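Local atomic coordinates of actibind (PDB entry 3D3Z), a protein that cleaves RNA as a ribonuclease of the T2 family, probably without base specificity but with a preference for adenylic acid. Residues I161-D166 and I230-K235; L150-A155 and L199-N204. All coordinates share one frame; numbering follows the deposited sequence. Where two conformers were deposited one is given.

Contact 1: residues I161-D166 and I230-K235; sequences ITPSED and IKYPPK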
loop_
_atom_site.group_PDB
_atom_site.type_symbol
_atom_site.label_atom_id
_atom_site.label_comp_id
_atom_site.label_asym_id
_atom_site.label_seq_id
_atom_site.Cartn_x
_atom_site.Cartn_y
_atom_site.Cartn_z
ATOM N N ILE A 161 -20.076 3.241 -9.408
ATOM C CA ILE A 161 -18.962 3.035 -10.345
ATOM C C ILE A 161 -18.510 1.553 -10.252
ATOM O O ILE A 161 -17.855 1.136 -9.291
ATOM C CB ILE A 161 -17.792 3.999 -10.038
ATOM C CG1 ILE A 161 -18.236 5.473 -10.180
ATOM C CG2 ILE A 161 -16.622 3.721 -10.941
ATOM C CD1 ILE A 161 -17.386 6.457 -9.454
ATOM N N THR A 162 -18.942 0.749 -11.217
ATOM C CA THR A 162 -18.625 -0.669 -11.245
ATOM C C THR A 162 -17.994 -1.042 -12.595
ATOM O O THR A 162 -18.176 -0.348 -13.625
ATOM C CB THR A 162 -19.874 -1.522 -10.940
ATOM O OG1 THR A 162 -20.868 -1.313 -11.949
ATOM C CG2 THR A 162 -20.448 -1.166 -9.580
ATOM N N PRO A 163 -17.172 -2.109 -12.607
ATOM C CA PRO A 163 -16.574 -2.445 -13.883
ATOM C C PRO A 163 -17.621 -2.706 -14.973
ATOM O O PRO A 163 -18.668 -3.283 -14.701
ATOM C CB PRO A 163 -15.760 -3.725 -13.567
ATOM C CG PRO A 163 -15.466 -3.635 -12.097
ATOM C CD PRO A 163 -16.714 -3.005 -11.517
ATOM N N SER A 164 -17.318 -2.264 -16.192
ATOM C CA SER A 164 -18.263 -2.343 -17.338
ATOM C C SER A 164 -17.530 -2.432 -18.679
ATOM O O SER A 164 -16.533 -1.741 -18.897
ATOM C CB SER A 164 -19.205 -1.118 -17.338
ATOM O OG SER A 164 -20.098 -1.117 -18.448
ATOM N N GLU A 165 -18.044 -3.267 -19.580
ATOM C CA GLU A 165 -17.530 -3.319 -20.943
ATOM C C GLU A 165 -17.861 -2.027 -21.703
ATOM O O GLU A 165 -17.082 -1.608 -22.561
ATOM C CB GLU A 165 -18.134 -4.506 -21.703
ATOM C CG GLU A 165 -18.001 -5.885 -21.039
ATOM C CD GLU A 165 -16.557 -6.380 -20.912
ATOM O OE1 GLU A 165 -15.615 -5.692 -21.393
ATOM O OE2 GLU A 165 -16.370 -7.474 -20.303
ATOM N N ASP A 166 -18.962 -1.367 -21.350
ATOM C CA ASP A 166 -19.484 -0.232 -22.139
ATOM C C ASP A 166 -19.464 1.112 -21.430
ATOM O O ASP A 166 -19.180 2.136 -22.047
ATOM C CB ASP A 166 -20.917 -0.550 -22.577
ATOM C CG ASP A 166 -21.017 -1.904 -23.222
ATOM O OD1 ASP A 166 -20.336 -2.108 -24.262
ATOM O OD2 ASP A 166 -21.728 -2.781 -22.664
ATOM N N ILE A 230 -13.134 7.319 -18.888
ATOM C CA ILE A 230 -12.307 6.290 -18.168
ATOM C C ILE A 230 -12.997 4.940 -18.159
ATOM O O ILE A 230 -14.169 4.797 -17.765
ATOM C CB ILE A 230 -11.932 6.710 -16.721
ATOM C CG1 ILE A 230 -10.994 7.921 -16.738
ATOM C CG2 ILE A 230 -11.194 5.561 -15.968
ATOM C CD1 ILE A 230 -10.964 8.733 -15.372
ATOM N N LYS A 231 -12.269 3.933 -18.613
ATOM C CA LYS A 231 -12.797 2.596 -18.596
ATOM C C LYS A 231 -12.445 1.909 -17.277
ATOM O O LYS A 231 -11.381 2.131 -16.725
ATOM C CB LYS A 231 -12.235 1.760 -19.735
ATOM C CG LYS A 231 -12.374 2.421 -21.093
ATOM C CD LYS A 231 -11.897 1.522 -22.208
ATOM C CE LYS A 231 -10.374 1.460 -22.293
ATOM N NZ LYS A 231 -9.979 0.071 -22.797
ATOM N N TYR A 232 -13.378 1.099 -16.805
ATOM C CA TYR A 232 -13.205 0.243 -15.633
ATOM C C TYR A 232 -13.405 -1.198 -16.103
ATOM O O TYR A 232 -14.515 -1.731 -16.052
ATOM C CB TYR A 232 -14.206 0.652 -14.572
ATOM C CG TYR A 232 -14.015 0.152 -13.147
ATOM C CD1 TYR A 232 -12.910 -0.618 -12.748
ATOM C CD2 TYR A 232 -14.943 0.515 -12.168
ATOM C CE1 TYR A 232 -12.776 -1.024 -11.413
ATOM C CE2 TYR A 232 -14.807 0.125 -10.850
ATOM C CZ TYR A 232 -13.721 -0.649 -10.479
ATOM O OH TYR A 232 -13.629 -1.040 -9.155
ATOM N N PRO A 233 -12.363 -1.796 -16.690
ATOM C CA PRO A 233 -12.579 -3.098 -17.343
ATOM C C PRO A 233 -12.936 -4.228 -16.374
ATOM O O PRO A 233 -12.351 -4.292 -15.276
ATOM C CB PRO A 233 -11.264 -3.352 -18.083
ATOM C CG PRO A 233 -10.550 -2.043 -18.112
ATOM C CD PRO A 233 -10.985 -1.303 -16.907
ATOM N N PRO A 234 -13.945 -5.057 -16.731
ATOM C CA PRO A 234 -14.303 -6.195 -15.912
ATOM C C PRO A 234 -13.174 -7.233 -15.895
ATOM O O PRO A 234 -12.517 -7.443 -16.903
ATOM C CB PRO A 234 -15.578 -6.751 -16.600
ATOM C CG PRO A 234 -16.084 -5.648 -17.447
ATOM C CD PRO A 234 -14.841 -4.949 -17.914
ATOM N N LYS A 235 -12.906 -7.804 -14.714
ATOM C CA LYS A 235 -11.951 -8.911 -14.620
ATOM C C LYS A 235 -12.563 -10.178 -15.210
ATOM O O LYS A 235 -13.772 -10.349 -15.132
ATOM C CB LYS A 235 -11.502 -9.130 -13.173
ATOM C CG LYS A 235 -10.768 -7.970 -12.566
ATOM C CD LYS A 235 -10.215 -8.386 -11.202
ATOM C CE LYS A 235 -9.261 -7.410 -10.631
ATOM N NZ LYS A 235 -8.905 -7.777 -9.237
HETATM O O HOH W 1 -16.387 -1.063 -8.217
HETATM O O HOH W 2 -15.940 0.501 -17.901
#
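P163 and Y232 bring two irregular loops together, their CA atoms 4.7 Å apart, and one direct backbone hydrogen bond joins the loops, from S164 N to Y232 O at 2.9 Å. The same carbonyl oxygen also receives a CA-H...O contact from P163 CA. Beyond the backbone, the pyrrolidine of P163 lies over one face of the Y232 phenol: its CG stands 3.8 Å from the ring centroid, only 9° off the normal, a CH-pi contact. CG of Y232 is anti to its backbone N (chi1 -165°), on the side of the 161-166 loop. I161 reaches the same ring differently, its carbonyl oxygen in the plane at the edge and its CG2 3.8 Å from Y232 CD2. One water bridges I161 O and Y232 OH, and that hydroxyl is also bonded to W48 NE1. In the T2 RNase fold this joins the loop between helices 152-158 and 171-179 to the C-terminal tail beyond strand 213-216; W36 meets the Y232 ring edge-to-face. Farther along, P163 CB packs on P234 CA at 3.7 Å, while E165, bent at chi2 (-65°), lays its carboxylate against the P234 ring, OE2 lying 3.4 Å from P234 CG.

Contact 2: residues L150-A155 and L199-N204; sequences LDSYTA and LYYYFN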
loop_
_atom_site.group_PDB
_atom_site.type_symbol
_atom_site.label_atom_id
_atom_site.label_comp_id
_atom_site.label_asym_id
_atom_site.label_seq_id
_atom_site.Cartn_x
_atom_site.Cartn_y
_atom_site.Cartn_z
ATOM N N LEU A 150 -9.211 -0.177 3.150
ATOM C CA LEU A 150 -9.267 0.666 1.936
ATOM C C LEU A 150 -9.865 -0.126 0.797
ATOM O O LEU A 150 -9.173 -0.400 -0.177
ATOM C CB LEU A 150 -7.838 1.106 1.577
ATOM C CG LEU A 150 -7.195 2.071 2.552
ATOM C CD1 LEU A 150 -5.706 2.181 2.304
ATOM C CD2 LEU A 150 -7.867 3.437 2.455
ATOM N N ASP A 151 -11.123 -0.543 0.965
ATOM C CA ASP A 151 -11.828 -1.361 -0.008
ATOM C C ASP A 151 -12.370 -0.429 -1.132
ATOM O O ASP A 151 -13.530 -0.025 -1.143
ATOM C CB ASP A 151 -12.936 -2.165 0.654
ATOM C CG ASP A 151 -13.677 -3.076 -0.306
ATOM O OD1 ASP A 151 -13.405 -3.115 -1.527
ATOM O OD2 ASP A 151 -14.602 -3.763 0.169
ATOM N N SER A 152 -11.467 -0.127 -2.050
ATOM C CA SER A 152 -11.691 0.642 -3.275
ATOM C C SER A 152 -12.879 0.149 -4.094
ATOM O O SER A 152 -13.719 0.951 -4.504
ATOM C CB SER A 152 -10.387 0.570 -4.099
ATOM O OG SER A 152 -9.334 1.159 -3.375
ATOM N N TYR A 153 -12.967 -1.152 -4.354
ATOM C CA TYR A 153 -14.083 -1.682 -5.140
ATOM C C TYR A 153 -15.442 -1.306 -4.558
ATOM O O TYR A 153 -16.330 -0.863 -5.304
ATOM C CB TYR A 153 -14.028 -3.184 -5.298
ATOM C CG TYR A 153 -15.083 -3.693 -6.247
ATOM C CD1 TYR A 153 -14.762 -3.925 -7.575
ATOM C CD2 TYR A 153 -16.424 -3.890 -5.843
ATOM C CE1 TYR A 153 -15.688 -4.377 -8.464
ATOM C CE2 TYR A 153 -17.387 -4.333 -6.761
ATOM C CZ TYR A 153 -16.998 -4.565 -8.075
ATOM O OH TYR A 153 -17.882 -5.013 -9.032
ATOM N N THR A 154 -15.608 -1.499 -3.253
ATOM C CA THR A 154 -16.862 -1.179 -2.596
ATOM C C THR A 154 -17.106 0.322 -2.517
ATOM O O THR A 154 -18.226 0.769 -2.710
ATOM C CB THR A 154 -16.929 -1.789 -1.206
ATOM O OG1 THR A 154 -16.842 -3.205 -1.347
ATOM C CG2 THR A 154 -18.271 -1.470 -0.539
ATOM N N ALA A 155 -16.076 1.099 -2.241
ATOM C CA ALA A 155 -16.249 2.549 -2.207
ATOM C C ALA A 155 -16.731 3.055 -3.589
ATOM O O ALA A 155 -17.577 3.958 -3.670
ATOM C CB ALA A 155 -14.971 3.228 -1.807
ATOM N N LEU A 199 -4.082 2.898 -7.692
ATOM C CA LEU A 199 -4.495 3.840 -6.641
ATOM C C LEU A 199 -3.365 3.974 -5.603
ATOM O O LEU A 199 -2.703 2.959 -5.216
ATOM C CB LEU A 199 -5.800 3.395 -5.985
ATOM C CG LEU A 199 -7.099 3.288 -6.801
ATOM C CD1 LEU A 199 -8.223 2.710 -5.965
ATOM C CD2 LEU A 199 -7.510 4.665 -7.392
ATOM N N TYR A 200 -3.043 5.225 -5.232
ATOM C CA TYR A 200 -2.158 5.514 -4.067
ATOM C C TYR A 200 -2.916 6.330 -3.018
ATOM O O TYR A 200 -3.253 7.504 -3.234
ATOM C CB TYR A 200 -0.889 6.292 -4.385
ATOM C CG TYR A 200 -0.063 5.984 -5.614
ATOM C CD1 TYR A 200 -0.127 4.754 -6.305
ATOM C CD2 TYR A 200 0.838 6.941 -6.087
ATOM C CE1 TYR A 200 0.664 4.525 -7.417
ATOM C CE2 TYR A 200 1.626 6.712 -7.195
ATOM C CZ TYR A 200 1.554 5.508 -7.854
ATOM O OH TYR A 200 2.372 5.305 -8.957
ATOM N N TYR A 201 -3.176 5.704 -1.875
ATOM C CA TYR A 201 -3.759 6.390 -0.717
ATOM C C TYR A 201 -2.642 6.867 0.198
ATOM O O TYR A 201 -1.864 6.059 0.703
ATOM C CB TYR A 201 -4.701 5.457 0.021
ATOM C CG TYR A 201 -5.926 4.956 -0.706
ATOM C CD1 TYR A 201 -7.159 5.630 -0.593
ATOM C CD2 TYR A 201 -5.914 3.767 -1.426
ATOM C CE1 TYR A 201 -8.301 5.130 -1.188
ATOM C CE2 TYR A 201 -7.051 3.295 -2.030
ATOM C CZ TYR A 201 -8.229 4.002 -1.940
ATOM O OH TYR A 201 -9.379 3.542 -2.513
ATOM N N TYR A 202 -2.568 8.189 0.409
ATOM C CA TYR A 202 -1.515 8.826 1.196
ATOM C C TYR A 202 -1.938 8.977 2.655
ATOM O O TYR A 202 -3.133 9.162 2.977
ATOM C CB TYR A 202 -1.135 10.204 0.640
ATOM C CG TYR A 202 -0.481 10.186 -0.737
ATOM C CD1 TYR A 202 0.844 10.510 -0.900
ATOM C CD2 TYR A 202 -1.218 9.866 -1.883
ATOM C CE1 TYR A 202 1.453 10.484 -2.181
ATOM C CE2 TYR A 202 -0.619 9.855 -3.172
ATOM C CZ TYR A 202 0.695 10.180 -3.298
ATOM O OH TYR A 202 1.273 10.161 -4.552
ATOM N N PHE A 203 -0.942 8.842 3.525
ATOM C CA PHE A 203 -1.121 8.893 4.984
ATOM C C PHE A 203 0.073 9.571 5.626
ATOM O O PHE A 203 1.230 9.483 5.170
ATOM C CB PHE A 203 -1.179 7.484 5.581
ATOM C CG PHE A 203 -2.402 6.735 5.256
ATOM C CD1 PHE A 203 -3.532 6.891 6.026
ATOM C CD2 PHE A 203 -2.418 5.851 4.182
ATOM C CE1 PHE A 203 -4.642 6.189 5.746
ATOM C CE2 PHE A 203 -3.536 5.163 3.898
ATOM C CZ PHE A 203 -4.640 5.320 4.680
ATOM N N ASN A 204 -0.196 10.241 6.727
ATOM C CA ASN A 204 0.868 10.542 7.667
ATOM C C ASN A 204 0.622 9.655 8.905
ATOM O O ASN A 204 -0.488 9.132 9.100
ATOM C CB ASN A 204 0.931 12.029 8.026
ATOM C CG ASN A 204 1.185 12.963 6.798
ATOM O OD1 ASN A 204 2.067 12.744 5.965
ATOM N ND2 ASN A 204 0.413 14.011 6.733
#
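L150, just before helix 152-158, and S152 in its first turn pack against L199, Y201 and F203 of strand 195-206, a buried contact of the helix start against the antiparallel sheet of the T2 RNase fold. The side chain of Y201 can be followed outward. Its CB lies 4.1 Å from L150 CD1, and CG is near both methyls of that leucine. Farther out, CD1 meets L150 CD2 at 3.8 Å; this methyl sits over one ring face, displaced toward the rim, in a CH-pi contact 17° off the normal. The two side chains run past each other in opposite directions, and the other methyl, CD1, goes on to touch the edge of F203, tip to tip, 4.0 Å from its CE2. At the phenol end, CE2 and CZ approach S152 OG, which lies in the ring plane. Chi1 of -62° sets that serine oxygen anti to its carbonyl carbon, facing the strand. Q34 OE1 of strand 29-35 is hydrogen-bonded to the same OG, so a buried polar group is held from two strands. L178 of helix 171-179 closes on S152, L199 and Y201. The phenol is the donor to the serine, and Y201 OH stands 2.5 Å from S152 OG.

Overall arrangement
Helix 152-158 ties the two contacts together. Contact 2 lies at its N-terminal end and contact 1 beyond its C-terminus, their centres about 9 Å and about 23 Å from the centre of the chain. The contact centres are about 18 Å apart, yet Y153 spans the gap: its OH is 3.4 Å from P163 CD, and its CD1 is 3.5 Å from Y232 OH. In sequence the segments alternate, the strand of contact 2 falling between the two loops of contact 1. Contact 2 is nearer the catalytic centre, with the L199 side chain about 8 Å from that of H51, a predicted active-site residue, and about 13 Å from the bound nucleoside analogue; contact 1 lies away from these sites.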